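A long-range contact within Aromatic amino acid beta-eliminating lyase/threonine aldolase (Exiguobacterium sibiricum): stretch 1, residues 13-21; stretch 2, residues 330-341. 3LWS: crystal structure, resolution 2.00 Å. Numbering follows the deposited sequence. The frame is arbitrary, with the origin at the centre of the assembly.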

# COMPACT_ATOMS: atom_id res chain seq x y z
N THR A 13 30.57 -4.30 -9.54
CA THR A 13 30.02 -4.64 -10.85
C THR A 13 29.37 -6.02 -10.79
O THR A 13 28.74 -6.47 -11.77
CB THR A 13 31.14 -4.62 -11.87
OG1 THR A 13 32.03 -5.70 -11.59
CG2 THR A 13 31.93 -3.33 -11.74
N GLY A 14 29.50 -6.70 -9.65
CA GLY A 14 28.75 -7.93 -9.39
C GLY A 14 28.74 -8.23 -7.92
O GLY A 14 29.58 -7.71 -7.18
N GLN A 15 27.80 -9.07 -7.49
CA GLN A 15 27.61 -9.38 -6.08
C GLN A 15 27.30 -10.85 -5.92
O GLN A 15 26.73 -11.48 -6.84
CB GLN A 15 26.44 -8.58 -5.49
CG GLN A 15 26.56 -7.10 -5.59
CD GLN A 15 26.05 -6.57 -6.91
OE1 GLN A 15 25.02 -7.03 -7.41
NE2 GLN A 15 26.76 -5.58 -7.48
N ILE A 16 27.65 -11.38 -4.74
CA ILE A 16 27.27 -12.73 -4.38
C ILE A 16 25.80 -12.81 -3.92
O ILE A 16 25.14 -13.84 -4.11
CB ILE A 16 28.22 -13.35 -3.32
CG1 ILE A 16 28.22 -12.54 -2.03
CG2 ILE A 16 29.65 -13.45 -3.91
CD1 ILE A 16 28.99 -13.16 -0.90
N SER A 17 25.29 -11.73 -3.32
CA SER A 17 23.96 -11.75 -2.75
C SER A 17 23.03 -10.94 -3.59
O SER A 17 23.45 -10.06 -4.33
CB SER A 17 23.94 -11.18 -1.34
OG SER A 17 24.30 -9.80 -1.36
N GLY A 18 21.76 -11.26 -3.47
CA GLY A 18 20.71 -10.52 -4.16
C GLY A 18 20.51 -10.79 -5.63
O GLY A 18 21.07 -11.73 -6.23
N HIS A 19 19.70 -9.92 -6.20
CA HIS A 19 19.24 -10.07 -7.55
C HIS A 19 19.78 -9.02 -8.48
O HIS A 19 19.49 -9.08 -9.67
CB HIS A 19 17.72 -10.00 -7.56
CG HIS A 19 17.06 -11.26 -7.12
ND1 HIS A 19 17.39 -12.49 -7.65
CD2 HIS A 19 16.08 -11.48 -6.22
CE1 HIS A 19 16.65 -13.42 -7.06
NE2 HIS A 19 15.86 -12.84 -6.19
N GLY A 20 20.54 -8.06 -7.95
CA GLY A 20 20.85 -6.85 -8.69
C GLY A 20 20.24 -5.63 -8.03
O GLY A 20 19.59 -5.72 -6.98
N LYS A 21 20.47 -4.47 -8.63
CA LYS A 21 20.01 -3.23 -8.05
C LYS A 21 18.50 -3.15 -8.02
O LYS A 21 17.80 -3.61 -8.96
CB LYS A 21 20.56 -2.02 -8.81
CG LYS A 21 21.95 -1.56 -8.36
CD LYS A 21 23.09 -2.10 -9.20
CE LYS A 21 24.41 -1.43 -8.83
NZ LYS A 21 24.74 -1.54 -7.39
N GLU A 330 23.96 -10.45 6.46
CA GLU A 330 23.05 -11.49 5.95
C GLU A 330 23.26 -11.67 4.42
O GLU A 330 23.28 -10.72 3.67
CB GLU A 330 21.62 -11.11 6.26
CG GLU A 330 20.57 -12.10 5.77
CD GLU A 330 19.18 -11.73 6.23
OE1 GLU A 330 18.85 -11.92 7.42
OE2 GLU A 330 18.41 -11.24 5.38
N ILE A 331 23.44 -12.90 3.99
CA ILE A 331 23.60 -13.23 2.56
C ILE A 331 22.34 -13.96 2.13
O ILE A 331 21.99 -14.96 2.74
CB ILE A 331 24.79 -14.21 2.35
CG1 ILE A 331 26.11 -13.62 2.86
CG2 ILE A 331 24.87 -14.64 0.88
CD1 ILE A 331 26.50 -12.26 2.32
N SER A 332 21.67 -13.49 1.08
CA SER A 332 20.57 -14.25 0.46
C SER A 332 20.89 -14.41 -1.04
O SER A 332 21.02 -13.42 -1.74
CB SER A 332 19.25 -13.52 0.63
OG SER A 332 18.87 -13.44 2.02
N VAL A 333 21.04 -15.64 -1.52
CA VAL A 333 21.48 -15.85 -2.92
C VAL A 333 20.29 -15.73 -3.90
O VAL A 333 19.18 -16.30 -3.68
CB VAL A 333 22.26 -17.21 -3.10
CG1 VAL A 333 22.57 -17.52 -4.61
CG2 VAL A 333 23.56 -17.21 -2.31
N GLY A 334 20.55 -15.02 -5.00
CA GLY A 334 19.60 -14.77 -6.08
C GLY A 334 20.30 -14.75 -7.43
O GLY A 334 21.35 -15.38 -7.59
N ASP A 335 19.78 -13.97 -8.37
CA ASP A 335 20.28 -13.97 -9.75
C ASP A 335 21.69 -13.40 -9.87
O ASP A 335 22.41 -13.77 -10.78
CB ASP A 335 19.32 -13.21 -10.68
CG ASP A 335 18.09 -14.01 -11.06
OD1 ASP A 335 18.10 -15.25 -10.90
OD2 ASP A 335 17.12 -13.41 -11.52
N ALA A 336 22.10 -12.53 -8.95
CA ALA A 336 23.39 -11.89 -9.06
C ALA A 336 24.59 -12.83 -9.06
O ALA A 336 25.47 -12.68 -9.93
CB ALA A 336 23.55 -10.81 -8.00
N TYR A 337 24.62 -13.80 -8.15
CA TYR A 337 25.71 -14.75 -8.04
C TYR A 337 25.95 -15.49 -9.36
O TYR A 337 27.09 -15.63 -9.78
CB TYR A 337 25.47 -15.80 -6.96
CG TYR A 337 26.65 -16.73 -6.73
CD1 TYR A 337 27.81 -16.26 -6.16
CD2 TYR A 337 26.59 -18.07 -7.09
CE1 TYR A 337 28.89 -17.08 -5.95
CE2 TYR A 337 27.65 -18.91 -6.86
CZ TYR A 337 28.80 -18.40 -6.29
OH TYR A 337 29.90 -19.17 -6.05
N GLY A 338 24.88 -15.98 -9.97
CA GLY A 338 24.99 -16.74 -11.23
C GLY A 338 25.50 -15.95 -12.42
O GLY A 338 25.79 -16.52 -13.45
N GLU A 339 25.59 -14.63 -12.28
CA GLU A 339 26.18 -13.77 -13.32
C GLU A 339 27.69 -13.58 -13.10
O GLU A 339 28.36 -12.92 -13.89
CB GLU A 339 25.40 -12.44 -13.39
CG GLU A 339 23.94 -12.63 -13.97
CD GLU A 339 22.98 -11.47 -13.70
OE1 GLU A 339 23.45 -10.34 -13.46
OE2 GLU A 339 21.73 -11.70 -13.74
N LEU A 340 28.23 -14.13 -12.03
CA LEU A 340 29.68 -14.12 -11.81
C LEU A 340 30.29 -15.34 -12.45
O LEU A 340 29.96 -16.46 -12.07
CB LEU A 340 30.02 -14.13 -10.32
CG LEU A 340 29.28 -13.10 -9.46
CD1 LEU A 340 29.82 -13.20 -8.05
CD2 LEU A 340 29.41 -11.69 -10.02
N ASP A 341 31.17 -15.13 -13.43
CA ASP A 341 31.82 -16.27 -14.08
C ASP A 341 32.86 -16.88 -13.15
O ASP A 341 33.15 -16.33 -12.07
CB ASP A 341 32.40 -15.91 -15.47
CG ASP A 341 33.48 -14.86 -15.41
OD1 ASP A 341 34.48 -15.07 -14.70
OD2 ASP A 341 33.33 -13.83 -16.08
O HOH W 1 26.58 -10.06 -10.02
O HOH W 2 22.87 -13.57 -5.76

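What fixes the backbones to each other? Two direct hydrogen bonds converge on Gly18. Its N donates to Ser332 O at 2.9 Å, almost perfectly straight, and its O receives Ala336 N at 3.0 Å. Gly18 has a positive phi of 77°, a conformation that favours glycine. Gly334 suits its place for a different reason: a CB there would clash with Gly18 O and His19 ND1.

How does His19 reach the other stretch when its CA-to-CB bond points away? With chi1 at m (-78°) and chi2 at -51°, the ring comes back so that ND1 accepts a hydrogen bond from Asp335 N at 2.9 Å. The donor lies at the ring edge, near its plane, where the nitrogen lone pair is directed; ND1 is therefore unprotonated in this bond. NE2 is satisfied elsewhere in the structure.

Which side chains form the apolar part? Ile16, buried, has chi1 p and chi2 t. Its CD1 lies 4.2 Å from Ile331 CD1, whereas its CG2 is 4.0 Å from Tyr337 CD1 and 4.2 Å from Leu340 CD1, so the two branches meet different partners. Ile331, m at both chi angles, brings its end nearer although its CB points sideways. Leu340 points toward stretch 1 in an m, t rotamer, and its CD2 packs 3.9 Å from Gly14 CA. A CB on Gly14 would clash with that methyl. Ala336 also points toward stretch 1, its small CB 3.7 Å from Ser17 O.

What do the waters add? Water 1 links the backbones, accepting from Gln15 N at 3.0 Å and donating to Ala336 O at 2.8 Å. Water 2 accepts from Gly334 N at 2.8 Å and Tyr337 N at 3.0 Å, with Ile16 O 2.8 Å from its oxygen. Altogether the contact buries 608 Å², summed over both sides.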